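Local coordinates for protein dehalogenase (Rhodospirillaceae, PDB 6A41) that probably catalyses the removal of halogen from an organic substrate, on a Rossmann-type fold of the short-chain dehydrogenase/reductase kind, at residues D40-S43 with A44-K47; R102-L105 with E106-V110; P112-L115 with T116-V119; V182-P185 with D186-P190. All coordinates share one frame; numbering follows the deposited sequence.

Contact 1 (D40-S43 with A44-K47)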
ATOM      1  N   ASP A  40     -29.311  27.477  -3.603  1.00 14.19           N
ATOM      2  CA  ASP A  40     -30.741  27.867  -3.711  1.00 16.56           C
ATOM      3  C   ASP A  40     -30.926  29.365  -3.513  1.00 15.60           C
ATOM      4  O   ASP A  40     -31.982  29.894  -3.857  1.00 16.48           O
ATOM      5  CB  ASP A  40     -31.682  27.024  -2.822  1.00 18.26           C
ATOM      6  CG  ASP A  40     -31.309  27.030  -1.373  1.00 21.28           C
ATOM      7  OD1 ASP A  40     -30.272  27.649  -0.950  1.00 23.34           O
ATOM      8  OD2 ASP A  40     -32.074  26.314  -0.657  1.00 23.59           O
ATOM      9  N   THR A  41     -29.913  30.041  -2.998  1.00 15.45           N
ATOM     10  CA  THR A  41     -29.973  31.468  -2.794  1.00 15.75           C
ATOM     11  C   THR A  41     -29.275  32.278  -3.911  1.00 14.88           C
ATOM     12  O   THR A  41     -28.104  32.127  -4.112  1.00 13.18           O
ATOM     13  CB  THR A  41     -29.382  31.791  -1.482  1.00 16.29           C
ATOM     14  OG1 THR A  41     -30.045  30.989  -0.508  1.00 17.47           O
ATOM     15  CG2 THR A  41     -29.457  33.209  -1.163  1.00 17.51           C
ATOM     16  N   PRO A  42     -30.024  33.191  -4.588  1.00 15.41           N
ATOM     17  CA  PRO A  42     -29.453  34.001  -5.652  1.00 15.83           C
ATOM     18  C   PRO A  42     -28.195  34.726  -5.229  1.00 16.07           C
ATOM     19  O   PRO A  42     -27.231  34.702  -5.989  1.00 16.59           O
ATOM     20  CB  PRO A  42     -30.585  34.967  -6.071  1.00 16.08           C
ATOM     21  CG  PRO A  42     -31.794  34.199  -5.702  1.00 16.19           C
ATOM     22  CD  PRO A  42     -31.459  33.486  -4.420  1.00 15.77           C
ATOM     23  N   SER A  43     -28.136  35.322  -4.061  1.00 16.09           N
ATOM     24  CA  SER A  43     -26.917  36.051  -3.741  1.00 16.92           C
ATOM     25  C   SER A  43     -25.644  35.175  -3.612  1.00 16.90           C
ATOM     26  O   SER A  43     -24.495  35.629  -3.904  1.00 16.67           O
ATOM     27  CB  SER A  43     -27.074  36.873  -2.478  1.00 17.70           C
ATOM     28  OG  SER A  43     -27.383  36.022  -1.410  1.00 18.34           O
ATOM     29  N   ALA A  44     -25.802  33.976  -3.103  1.00 16.14           N
ATOM     30  CA  ALA A  44     -24.691  33.038  -3.062  1.00 15.69           C
ATOM     31  C   ALA A  44     -24.230  32.654  -4.447  1.00 14.29           C
ATOM     32  O   ALA A  44     -23.036  32.571  -4.692  1.00 13.13           O
ATOM     33  CB  ALA A  44     -25.043  31.778  -2.320  1.00 15.12           C
ATOM     34  N   ARG A  45     -25.166  32.342  -5.330  1.00 14.50           N
ATOM     35  CA  ARG A  45     -24.847  32.103  -6.767  1.00 14.84           C
ATOM     36  C   ARG A  45     -24.116  33.250  -7.419  1.00 15.62           C
ATOM     37  O   ARG A  45     -23.103  33.043  -8.104  1.00 13.79           O
ATOM     38  CB  ARG A  45     -26.094  31.787  -7.577  1.00 15.05           C
ATOM     39  CG  ARG A  45     -26.804  30.540  -7.076  1.00 14.88           C
ATOM     40  CD  ARG A  45     -27.740  29.987  -8.131  1.00 16.05           C
ATOM     41  NE  ARG A  45     -28.823  30.907  -8.560  1.00 16.31           N
ATOM     42  CZ  ARG A  45     -30.015  31.035  -7.955  1.00 16.45           C
ATOM     43  NH1 ARG A  45     -30.351  30.343  -6.880  1.00 16.26           N
ATOM     44  NH2 ARG A  45     -30.889  31.888  -8.442  1.00 16.41           N
ATOM     45  N   HIS A  46     -24.594  34.474  -7.148  1.00 16.97           N
ATOM     46  CA  HIS A  46     -23.997  35.688  -7.687  1.00 18.64           C
ATOM     47  C   HIS A  46     -22.573  35.938  -7.180  1.00 18.34           C
ATOM     48  O   HIS A  46     -21.716  36.315  -7.927  1.00 17.59           O
ATOM     49  CB  HIS A  46     -24.863  36.937  -7.451  1.00 22.80           C
ATOM     50  CG  HIS A  46     -26.248  36.837  -8.096  1.00 30.06           C
ATOM     51  ND1 HIS A  46     -27.353  37.609  -7.685  1.00 37.43           N
ATOM     52  CD2 HIS A  46     -26.726  35.988  -9.061  1.00 33.93           C
ATOM     53  CE1 HIS A  46     -28.417  37.264  -8.401  1.00 36.45           C
ATOM     54  NE2 HIS A  46     -28.077  36.258  -9.203  1.00 35.83           N
ATOM     55  N   LYS A  47     -22.347  35.753  -5.935  1.00 17.75           N
ATOM     56  CA  LYS A  47     -21.019  35.862  -5.330  1.00 19.40           C
ATOM     57  C   LYS A  47     -20.033  34.820  -5.932  1.00 16.99           C
ATOM     58  O   LYS A  47     -18.868  35.160  -6.309  1.00 15.12           O
ATOM     59  CB  LYS A  47     -21.221  35.624  -3.853  1.00 22.42           C
ATOM     60  CG  LYS A  47     -20.062  35.724  -2.940  1.00 28.33           C
ATOM     61  CD  LYS A  47     -20.575  35.490  -1.498  1.00 33.88           C
ATOM     62  CE  LYS A  47     -19.937  36.502  -0.559  1.00 39.83           C
ATOM     63  NZ  LYS A  47     -18.473  36.355  -0.798  1.00 44.29           N
TER

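Contact 2 (R102-L105 with E106-V110)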
ATOM      1  N   ARG A 102     -21.865   7.830  11.986  1.00 12.11           N
ATOM      2  CA  ARG A 102     -22.795   7.639  10.947  1.00 12.68           C
ATOM      3  C   ARG A 102     -22.950   8.848   9.998  1.00 12.75           C
ATOM      4  O   ARG A 102     -23.036   8.651   8.780  1.00 11.66           O
ATOM      5  CB  ARG A 102     -24.239   7.321  11.544  1.00 14.73           C
ATOM      6  CG  ARG A 102     -24.313   5.963  12.260  1.00 16.19           C
ATOM      7  CD  ARG A 102     -25.744   5.593  12.676  1.00 17.94           C
ATOM      8  NE  ARG A 102     -25.750   4.368  13.418  1.00 18.02           N
ATOM      9  CZ  ARG A 102     -26.116   4.297  14.677  1.00 20.25           C
ATOM     10  NH1 ARG A 102     -26.562   5.380  15.271  1.00 22.34           N
ATOM     11  NH2 ARG A 102     -26.104   3.140  15.296  1.00 20.89           N
ATOM     12  N   ASP A 103     -23.062  10.056  10.581  1.00 12.96           N
ATOM     13  CA  ASP A 103     -23.083  11.299   9.809  1.00 14.39           C
ATOM     14  C   ASP A 103     -21.814  11.486   8.930  1.00 13.21           C
ATOM     15  O   ASP A 103     -21.947  11.891   7.770  1.00 13.43           O
ATOM     16  CB  ASP A 103     -23.295  12.527  10.699  1.00 16.23           C
ATOM     17  CG  ASP A 103     -24.688  12.526  11.352  1.00 20.37           C
ATOM     18  OD1 ASP A 103     -25.560  11.642  11.043  1.00 22.77           O
ATOM     19  OD2 ASP A 103     -24.937  13.339  12.237  1.00 23.37           O
ATOM     20  N   ALA A 104     -20.610  11.190   9.465  1.00 11.79           N
ATOM     21  CA  ALA A 104     -19.383  11.248   8.675  1.00 11.34           C
ATOM     22  C   ALA A 104     -19.418  10.318   7.534  1.00 10.79           C
ATOM     23  O   ALA A 104     -19.029  10.684   6.404  1.00  9.81           O
ATOM     24  CB  ALA A 104     -18.203  10.956   9.559  1.00 11.51           C
ATOM     25  N   LEU A 105     -19.914   9.109   7.776  1.00 11.00           N
ATOM     26  CA  LEU A 105     -20.022   8.144   6.684  1.00 11.56           C
ATOM     27  C   LEU A 105     -21.028   8.596   5.697  1.00 12.48           C
ATOM     28  O   LEU A 105     -20.870   8.329   4.453  1.00 12.96           O
ATOM     29  CB  LEU A 105     -20.446   6.797   7.248  1.00 12.20           C
ATOM     30  CG  LEU A 105     -19.367   6.099   8.063  1.00 11.95           C
ATOM     31  CD1 LEU A 105     -19.899   5.009   8.946  1.00 12.70           C
ATOM     32  CD2 LEU A 105     -18.266   5.519   7.186  1.00 12.27           C
ATOM     33  N   GLU A 106     -22.115   9.184   6.169  1.00 13.42           N
ATOM     34  CA  GLU A 106     -23.140   9.668   5.211  1.00 14.13           C
ATOM     35  C   GLU A 106     -22.575  10.696   4.221  1.00 14.54           C
ATOM     36  O   GLU A 106     -22.843  10.640   3.001  1.00 15.12           O
ATOM     37  CB  GLU A 106     -24.335  10.259   5.911  1.00 15.51           C
ATOM     38  CG  GLU A 106     -25.455  10.721   5.001  1.00 17.59           C
ATOM     39  CD  GLU A 106     -26.254   9.517   4.444  1.00 19.12           C
ATOM     40  OE1 GLU A 106     -26.177   8.392   5.019  1.00 18.31           O
ATOM     41  OE2 GLU A 106     -26.878   9.687   3.385  1.00 19.43           O
ATOM     42  N   VAL A 107     -21.852  11.676   4.785  1.00 13.60           N
ATOM     43  CA  VAL A 107     -21.334  12.778   3.999  1.00 13.18           C
ATOM     44  C   VAL A 107     -20.173  12.364   3.070  1.00 12.45           C
ATOM     45  O   VAL A 107     -20.080  12.855   1.955  1.00 11.54           O
ATOM     46  CB  VAL A 107     -21.000  13.948   4.929  1.00 14.22           C
ATOM     47  CG1 VAL A 107     -20.258  15.027   4.156  1.00 15.53           C
ATOM     48  CG2 VAL A 107     -22.243  14.503   5.642  1.00 15.07           C
HETATM   49  N   MSE A 108     -19.306  11.429   3.497  1.00 12.10           N
HETATM   50  CA  MSE A 108     -18.058  11.206   2.878  1.00 12.51           C
HETATM   51  C   MSE A 108     -18.060   9.907   2.066  1.00 12.32           C
HETATM   52  O   MSE A 108     -17.130   9.707   1.289  1.00 11.34           O
HETATM   53  CB  MSE A 108     -16.797  11.303   3.833  1.00 12.61           C
HETATM   54  CG  MSE A 108     -16.752  12.775   4.290  1.00 13.23           C
HETATM   55 SE   MSE A 108     -15.208  13.183   5.390  1.00 17.54          SE
HETATM   56  CE  MSE A 108     -15.636  12.032   6.959  1.00 16.67           C
ATOM     57  N   ALA A 109     -19.038   9.028   2.249  1.00 11.58           N
ATOM     58  CA  ALA A 109     -19.063   7.830   1.491  1.00 11.50           C
ATOM     59  C   ALA A 109     -20.419   7.634   0.805  1.00 11.78           C
ATOM     60  O   ALA A 109     -20.470   7.424  -0.418  1.00 10.95           O
ATOM     61  CB  ALA A 109     -18.644   6.619   2.326  1.00 11.46           C
ATOM     62  N   VAL A 110     -21.508   7.738   1.547  1.00 12.33           N
ATOM     63  CA  VAL A 110     -22.836   7.433   0.937  1.00 12.45           C
ATOM     64  C   VAL A 110     -23.232   8.530  -0.058  1.00 13.48           C
ATOM     65  O   VAL A 110     -23.618   8.177  -1.190  1.00 13.38           O
ATOM     66  CB  VAL A 110     -23.931   7.266   1.998  1.00 13.66           C
ATOM     67  CG1 VAL A 110     -25.319   7.089   1.347  1.00 14.86           C
ATOM     68  CG2 VAL A 110     -23.578   6.161   2.909  1.00 13.11           C
TER

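Contact 3 (P112-L115 with T116-V119)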
ATOM      1  N   PRO A 112     -21.358  10.759  -1.961  1.00 12.51           N
ATOM      2  CA  PRO A 112     -20.638  10.720  -3.220  1.00 12.40           C
ATOM      3  C   PRO A 112     -20.975   9.463  -4.001  1.00 12.10           C
ATOM      4  O   PRO A 112     -20.989   9.546  -5.242  1.00 10.92           O
ATOM      5  CB  PRO A 112     -19.166  10.887  -2.853  1.00 12.42           C
ATOM      6  CG  PRO A 112     -19.161  10.549  -1.414  1.00 13.45           C
ATOM      7  CD  PRO A 112     -20.444  10.895  -0.829  1.00 12.88           C
ATOM      8  N   PHE A 113     -21.315   8.373  -3.306  1.00 10.68           N
ATOM      9  CA  PHE A 113     -21.747   7.187  -4.050  1.00 11.32           C
ATOM     10  C   PHE A 113     -23.074   7.495  -4.778  1.00 11.02           C
ATOM     11  O   PHE A 113     -23.229   7.172  -5.946  1.00 10.77           O
ATOM     12  CB  PHE A 113     -21.955   5.993  -3.120  1.00 11.46           C
ATOM     13  CG  PHE A 113     -22.373   4.747  -3.814  1.00 12.09           C
ATOM     14  CD1 PHE A 113     -21.517   4.078  -4.607  1.00 12.67           C
ATOM     15  CD2 PHE A 113     -23.654   4.290  -3.713  1.00 13.30           C
ATOM     16  CE1 PHE A 113     -21.903   2.912  -5.288  1.00 13.48           C
ATOM     17  CE2 PHE A 113     -24.083   3.164  -4.413  1.00 13.63           C
ATOM     18  CZ  PHE A 113     -23.174   2.416  -5.105  1.00 13.89           C
ATOM     19  N   ARG A 114     -23.981   8.125  -4.072  1.00 11.18           N
ATOM     20  CA  ARG A 114     -25.238   8.537  -4.677  1.00 13.45           C
ATOM     21  C   ARG A 114     -25.066   9.426  -5.894  1.00 13.11           C
ATOM     22  O   ARG A 114     -25.727   9.192  -6.934  1.00 11.93           O
ATOM     23  CB  ARG A 114     -26.150   9.169  -3.589  1.00 14.61           C
ATOM     24  CG  ARG A 114     -27.492   9.790  -4.025  1.00 18.44           C
ATOM     25  CD  ARG A 114     -28.399   8.797  -4.677  1.00 22.93           C
ATOM     26  NE  ARG A 114     -29.733   9.407  -4.981  1.00 28.41           N
ATOM     27  CZ  ARG A 114     -30.578   8.982  -5.930  1.00 29.60           C
ATOM     28  NH1 ARG A 114     -30.259   7.941  -6.660  1.00 30.92           N
ATOM     29  NH2 ARG A 114     -31.697   9.648  -6.202  1.00 31.04           N
ATOM     30  N   LEU A 115     -24.207  10.443  -5.773  1.00 14.07           N
ATOM     31  CA  LEU A 115     -23.947  11.324  -6.867  1.00 15.90           C
ATOM     32  C   LEU A 115     -23.349  10.572  -8.041  1.00 15.81           C
ATOM     33  O   LEU A 115     -23.733  10.858  -9.191  1.00 15.08           O
ATOM     34  CB  LEU A 115     -23.023  12.455  -6.562  1.00 19.05           C
ATOM     35  CG  LEU A 115     -23.718  13.618  -5.888  1.00 23.30           C
ATOM     36  CD1 LEU A 115     -22.652  14.624  -5.531  1.00 26.53           C
ATOM     37  CD2 LEU A 115     -24.800  14.339  -6.674  1.00 24.57           C
ATOM     38  N   THR A 116     -22.463   9.619  -7.780  1.00 13.37           N
ATOM     39  CA  THR A 116     -21.899   8.800  -8.848  1.00 12.38           C
ATOM     40  C   THR A 116     -22.966   7.961  -9.563  1.00 12.04           C
ATOM     41  O   THR A 116     -22.962   7.895 -10.802  1.00 11.45           O
ATOM     42  CB  THR A 116     -20.760   7.942  -8.347  1.00 12.79           C
ATOM     43  OG1 THR A 116     -19.808   8.762  -7.669  1.00 13.97           O
ATOM     44  CG2 THR A 116     -20.053   7.250  -9.425  1.00 13.68           C
ATOM     45  N   GLN A 117     -23.929   7.416  -8.821  1.00 12.40           N
ATOM     46  CA  GLN A 117     -25.024   6.646  -9.390  1.00 13.07           C
ATOM     47  C   GLN A 117     -25.904   7.490 -10.345  1.00 12.09           C
ATOM     48  O   GLN A 117     -26.328   7.032 -11.359  1.00 11.68           O
ATOM     49  CB  GLN A 117     -26.010   6.227  -8.311  1.00 14.57           C
ATOM     50  CG  GLN A 117     -25.564   5.104  -7.472  1.00 17.73           C
ATOM     51  CD  GLN A 117     -26.729   4.692  -6.528  1.00 20.95           C
ATOM     52  OE1 GLN A 117     -27.083   5.520  -5.669  1.00 23.64           O
ATOM     53  NE2 GLN A 117     -27.362   3.518  -6.759  1.00 18.17           N
ATOM     54  N   LEU A 118     -26.121   8.729  -9.953  1.00 11.57           N
ATOM     55  CA  LEU A 118     -26.827   9.741 -10.755  1.00 12.08           C
ATOM     56  C   LEU A 118     -26.071  10.199 -11.996  1.00 12.11           C
ATOM     57  O   LEU A 118     -26.671  10.340 -13.044  1.00 11.06           O
ATOM     58  CB  LEU A 118     -27.217  10.914  -9.843  1.00 12.10           C
ATOM     59  CG  LEU A 118     -28.275  10.609  -8.847  1.00 12.85           C
ATOM     60  CD1 LEU A 118     -28.282  11.717  -7.798  1.00 13.82           C
ATOM     61  CD2 LEU A 118     -29.684  10.507  -9.498  1.00 13.78           C
ATOM     62  N   VAL A 119     -24.749  10.339 -11.941  1.00 11.36           N
ATOM     63  CA  VAL A 119     -23.996  10.935 -13.098  1.00 11.95           C
ATOM     64  C   VAL A 119     -23.487   9.888 -14.073  1.00 12.15           C
ATOM     65  O   VAL A 119     -23.389  10.164 -15.270  1.00 11.85           O
ATOM     66  CB  VAL A 119     -22.766  11.757 -12.559  1.00 12.46           C
ATOM     67  CG1 VAL A 119     -21.872  12.289 -13.654  1.00 13.86           C
ATOM     68  CG2 VAL A 119     -23.267  13.033 -11.886  1.00 13.17           C
TER

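Contact 4 (V182-P185 with D186-P190)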
ATOM      1  N   VAL A 182      -3.532  20.936   3.155  1.00 10.46           N
ATOM      2  CA  VAL A 182      -3.766  21.887   2.087  1.00 11.35           C
ATOM      3  C   VAL A 182      -4.656  22.990   2.644  1.00 12.22           C
ATOM      4  O   VAL A 182      -5.719  22.674   3.226  1.00 12.66           O
ATOM      5  CB  VAL A 182      -4.441  21.301   0.873  1.00 12.06           C
ATOM      6  CG1 VAL A 182      -4.719  22.411  -0.164  1.00 13.05           C
ATOM      7  CG2 VAL A 182      -3.618  20.191   0.280  1.00 11.94           C
ATOM      8  N   GLU A 183      -4.202  24.245   2.513  1.00 12.72           N
ATOM      9  CA  GLU A 183      -5.008  25.421   2.922  1.00 14.30           C
ATOM     10  C   GLU A 183      -6.388  25.236   2.330  1.00 14.26           C
ATOM     11  O   GLU A 183      -6.541  25.152   1.115  1.00 14.33           O
ATOM     12  CB  GLU A 183      -4.412  26.707   2.425  1.00 15.23           C
ATOM     13  CG  GLU A 183      -3.042  26.919   3.025  1.00 17.04           C
ATOM     14  CD  GLU A 183      -2.289  28.137   2.432  1.00 21.15           C
ATOM     15  OE1 GLU A 183      -2.838  28.816   1.538  1.00 22.37           O
ATOM     16  OE2 GLU A 183      -1.155  28.380   2.876  1.00 22.80           O
ATOM     17  N   ASN A 184      -7.393  25.214   3.204  1.00 14.64           N
ATOM     18  CA  ASN A 184      -8.748  25.060   2.799  1.00 14.23           C
ATOM     19  C   ASN A 184      -9.664  25.356   3.890  1.00 14.69           C
ATOM     20  O   ASN A 184      -9.293  25.200   5.052  1.00 16.13           O
ATOM     21  CB  ASN A 184      -8.985  23.683   2.167  1.00 13.49           C
ATOM     22  CG  ASN A 184      -9.207  22.563   3.124  1.00 12.90           C
ATOM     23  OD1 ASN A 184     -10.321  22.449   3.672  1.00 13.90           O
ATOM     24  ND2 ASN A 184      -8.233  21.604   3.204  1.00 12.20           N
ATOM     25  N   PRO A 185     -10.907  25.657   3.545  1.00 15.72           N
ATOM     26  CA  PRO A 185     -11.758  26.120   4.636  1.00 16.79           C
ATOM     27  C   PRO A 185     -12.219  25.104   5.644  1.00 16.27           C
ATOM     28  O   PRO A 185     -12.626  25.514   6.734  1.00 16.22           O
ATOM     29  CB  PRO A 185     -12.918  26.784   3.893  1.00 17.02           C
ATOM     30  CG  PRO A 185     -12.978  26.094   2.593  1.00 16.75           C
ATOM     31  CD  PRO A 185     -11.565  25.871   2.224  1.00 16.33           C
ATOM     32  N   ASP A 186     -12.206  23.821   5.307  1.00 14.87           N
ATOM     33  CA  ASP A 186     -12.705  22.736   6.160  1.00 14.90           C
ATOM     34  C   ASP A 186     -11.699  22.228   7.202  1.00 14.67           C
ATOM     35  O   ASP A 186     -12.019  22.092   8.388  1.00 15.77           O
ATOM     36  CB  ASP A 186     -13.280  21.603   5.297  1.00 15.16           C
ATOM     37  CG  ASP A 186     -14.575  22.030   4.722  1.00 17.65           C
ATOM     38  OD1 ASP A 186     -14.587  22.822   3.709  1.00 18.23           O
ATOM     39  OD2 ASP A 186     -15.601  21.758   5.378  1.00 19.09           O
ATOM     40  N   TYR A 187     -10.479  21.975   6.757  1.00 12.78           N
ATOM     41  CA  TYR A 187      -9.471  21.346   7.571  1.00 12.24           C
ATOM     42  C   TYR A 187      -8.289  22.274   7.931  1.00 12.31           C
ATOM     43  O   TYR A 187      -7.625  21.988   8.925  1.00 11.26           O
ATOM     44  CB  TYR A 187      -8.994  20.070   6.849  1.00 12.48           C
ATOM     45  CG  TYR A 187     -10.187  19.132   6.579  1.00 11.94           C
ATOM     46  CD1 TYR A 187     -10.983  18.701   7.601  1.00 12.44           C
ATOM     47  CD2 TYR A 187     -10.545  18.813   5.318  1.00 12.19           C
ATOM     48  CE1 TYR A 187     -12.161  17.971   7.341  1.00 12.28           C
ATOM     49  CE2 TYR A 187     -11.676  18.014   5.033  1.00 12.16           C
ATOM     50  CZ  TYR A 187     -12.423  17.542   6.041  1.00 11.85           C
ATOM     51  OH  TYR A 187     -13.613  16.834   5.751  1.00 12.01           O
ATOM     52  N   PHE A 188      -7.946  23.281   7.065  1.00 11.09           N
ATOM     53  CA  PHE A 188      -6.763  24.147   7.305  1.00 11.98           C
ATOM     54  C   PHE A 188      -7.182  25.588   7.040  1.00 12.52           C
ATOM     55  O   PHE A 188      -6.764  26.171   6.071  1.00 12.23           O
ATOM     56  CB  PHE A 188      -5.527  23.684   6.477  1.00 11.78           C
ATOM     57  CG  PHE A 188      -5.099  22.315   6.871  1.00 11.99           C
ATOM     58  CD1 PHE A 188      -4.311  22.141   7.987  1.00 12.85           C
ATOM     59  CD2 PHE A 188      -5.681  21.192   6.196  1.00 12.14           C
ATOM     60  CE1 PHE A 188      -4.064  20.826   8.460  1.00 12.87           C
ATOM     61  CE2 PHE A 188      -5.443  19.911   6.639  1.00 12.43           C
ATOM     62  CZ  PHE A 188      -4.599  19.739   7.767  1.00 12.88           C
ATOM     63  N   PRO A 189      -8.063  26.092   7.858  1.00 13.60           N
ATOM     64  CA  PRO A 189      -8.635  27.391   7.588  1.00 14.64           C
ATOM     65  C   PRO A 189      -7.739  28.507   8.072  1.00 13.57           C
ATOM     66  O   PRO A 189      -6.757  28.240   8.760  1.00 12.10           O
ATOM     67  CB  PRO A 189      -9.959  27.377   8.406  1.00 15.68           C
ATOM     68  CG  PRO A 189      -9.615  26.548   9.596  1.00 16.22           C
ATOM     69  CD  PRO A 189      -8.739  25.428   9.020  1.00 15.08           C
ATOM     70  N   PRO A 190      -8.104  29.760   7.755  1.00 14.34           N
ATOM     71  CA  PRO A 190      -7.208  30.897   8.074  1.00 14.91           C
ATOM     72  C   PRO A 190      -6.905  30.978   9.506  1.00 14.68           C
ATOM     73  O   PRO A 190      -5.771  31.328   9.847  1.00 15.07           O
ATOM     74  CB  PRO A 190      -7.955  32.134   7.539  1.00 15.32           C
ATOM     75  CG  PRO A 190      -8.779  31.507   6.423  1.00 15.99           C
ATOM     76  CD  PRO A 190      -9.285  30.221   7.002  1.00 15.51           C
TER

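Contact 1 (D40-S43 with A44-K47)
Where the chain turns from loop into helix, Thr41, Pro42 and Ser43 offer their carbonyls to the amides of Arg45, His46 and Lys47, four residues on, and Pro42 and Arg45 come within 5.1 Å of each other, CA to CA. These i to i+4 bonds are those of an alpha helix in its first turn, and the first of them, from Arg45 N to Thr41 O, is close to straight at 173°. Thr41 occupies the N-cap position, yet its hydroxyl makes no capping bond; it turns instead to the preceding Asp40, with a weak hydrogen bond from OG1 to OD1.

The side chains fold back over the first turn. Arg45 leaves the backbone with CG beside its own N and then bends at chi3 (-61°), which brings the guanidinium across the proline: Pro42 CA lies 3.7 Å above the guanidinium plane, over its centre. The head group therefore rests on the proline by one face, and its NH1 hydrogen-bonds to the carbonyl of Phe39, just upstream. His46 approaches the same proline differently. Its imidazole lies over the peptide carbonyl, so that Pro42 O sits 3.1 Å above the ring plane of His46 near its centre, the very oxygen that accepts from His46 N at 2.9 Å.

Ala44 packs on the loop residues Ser38 and Phe39, and the Arg45 side chain also touches Ser59. This surface turn thus begins helix 42-51, the crossover helix of the right-handed beta-alpha-beta unit that links strand 31-34 to strand 56-57.

Contact 2 (R102-L105 with E106-V110)
Selenomethionine Met108 reaches back over the preceding turn to Ala104: its chain runs straight through chi2 and then bends at chi3 (-65°), which returns the terminal CE of Met108 to 3.8 Å from Ala104 CB. Met108 N is meanwhile hydrogen-bonded to Ala104 O, so backbone and side chain meet the same residue. Val107 CG2 lies 3.4 Å from Asp103 O. Glu106 turns at chi2 (75°), carrying its carboxylate away from the preceding turn and toward Arg102 of the second subunit.

The backbone widens at this point. Leu105 O accepts from Val110 N at 3.0 Å, nearly along the C=O axis, and from Ala109 N at 2.9 Å, above the carbonyl plane; the five-residue reach to Val110 makes a pi-type turn within helix 98-126.

The charged ends pair across the subunit boundary: Arg102 NE with Glu106 OE1 of the second subunit, and Glu106 OE1 with Arg102 NE of that subunit. Met108 packs on Tyr149, Ala152 and Arg153 of helix 147-158, while Leu105, Ala109 and Val110 add apolar packing against the second subunit. Together with this packing, the two symmetric salt bridges probably contribute to subunit association.

Contact 3 (P112-L115 with T116-V119)
Thr116 and Pro112 illustrate how a hydroxyl can join the backbone bonding of a helix. Pro112 O is gripped twice by one residue, by Thr116 N at 2.9 Å and by Thr116 OG1 at 2.8 Å, and the two donors arrive from opposite faces of the carbonyl plane. The hydroxyl gets there because it stands beside its own N (chi1 -52°). Gln117, Leu118 and Val119 continue the i to i+4 ladder.

Gln117 CG lies over one face of the Phe113 ring, and the two side chains cross at a slant, bringing Gln117 CD to 3.7 Å from Phe113 CE2 with amide and ring planes 24° apart. Phe113 also meets Phe101 of the second subunit edge to face. The guanidinium of Arg114 is covered on one face by Leu118 CD2, 3.6 Å above the plane and offset toward its rim; the bend at chi2 (60°) turns the chain along the helix to that leucine.

Gln117 NE2 hydrogen-bonds to Leu93 O of the second subunit. Gln117 OE1 lies at the edge of the Arg114 guanidinium, near its plane and 3.7 Å from Arg114 CD, and is buried here without a polar partner in the model.

Helix 98-126 is thereby set between several elements: Thr116 touches strands 79-83 and 129-136, Leu115 and Leu118 lean on helix 63-74, and Phe113 and Gln117 face the second subunit.

Contact 4 (V182-P185 with D186-P190)
Asn184 and Phe188 form a single antiparallel bridge, a hydrogen-bonded pair in which Asn184 N donates to Phe188 O and Phe188 N to Asn184 O, both at 3.1 Å, closing a tight loop through Pro185, Asp186 and Tyr187. The CA atoms of the pair are 5.0 Å apart.

The interior of this loop is organised by the Asn184 side chain. With CG held between its N and carbonyl carbon (chi1 82°), the amide folds over the turn, and Asn184 OD1 accepts from Asp186 N at 2.8 Å, an Asx turn, and further from Tyr187 N at 3.1 Å. The two donors come from the same face of the amide plane. Asn184 ND2 donates to Val182 O at 2.7 Å, so the amide is held at both ends and its rotation is fixed. Asn184 ND2 also lies in the plane of the Phe188 ring, at its edge, 4.0 Å from Phe188 CD2, with the amide turned 80° to the ring. Val182 packs on Phe231 of the third subunit.

Asp186 OD2 forms a salt bridge with Lys15 NZ, Asp186 OD1 accepts a hydrogen bond from Phe16 N, and the Tyr187 hydroxyl bonds to Tyr86 O. In short-chain dehydrogenase/reductase folds the loop after this strand commonly borders the substrate pocket. Here, between strand 172-179 and helix 190-193, Tyr187 meets Tyr149 and Arg153 of helix 147-158, spaced like the tyrosine-arginine pair of halohydrin dehalogenases and possibly their counterpart.

In the fold
Along the chain the contacts come in numerical order, and all four belong to one Rossmann-type domain around a seven-stranded parallel beta-sheet. Contacts 2 and 3 are successive parts of helix 98-126, with centres 13 Å apart; they touch where Val107 O meets Pro112 CD, and both form part of the interface with the second subunit. Contact 4 meets contact 2 through Met108 SE and Tyr187 OH, 4.0 Å apart, so the loop after strand 172-179 touches helix 98-126 there, near Tyr149 and Arg153. Contacts 3 and 4 lie on opposite sides of the chain's centre. Contact 1, at the surface on helix 42-51, lies apart, its nearest atoms about 12 Å from contact 4.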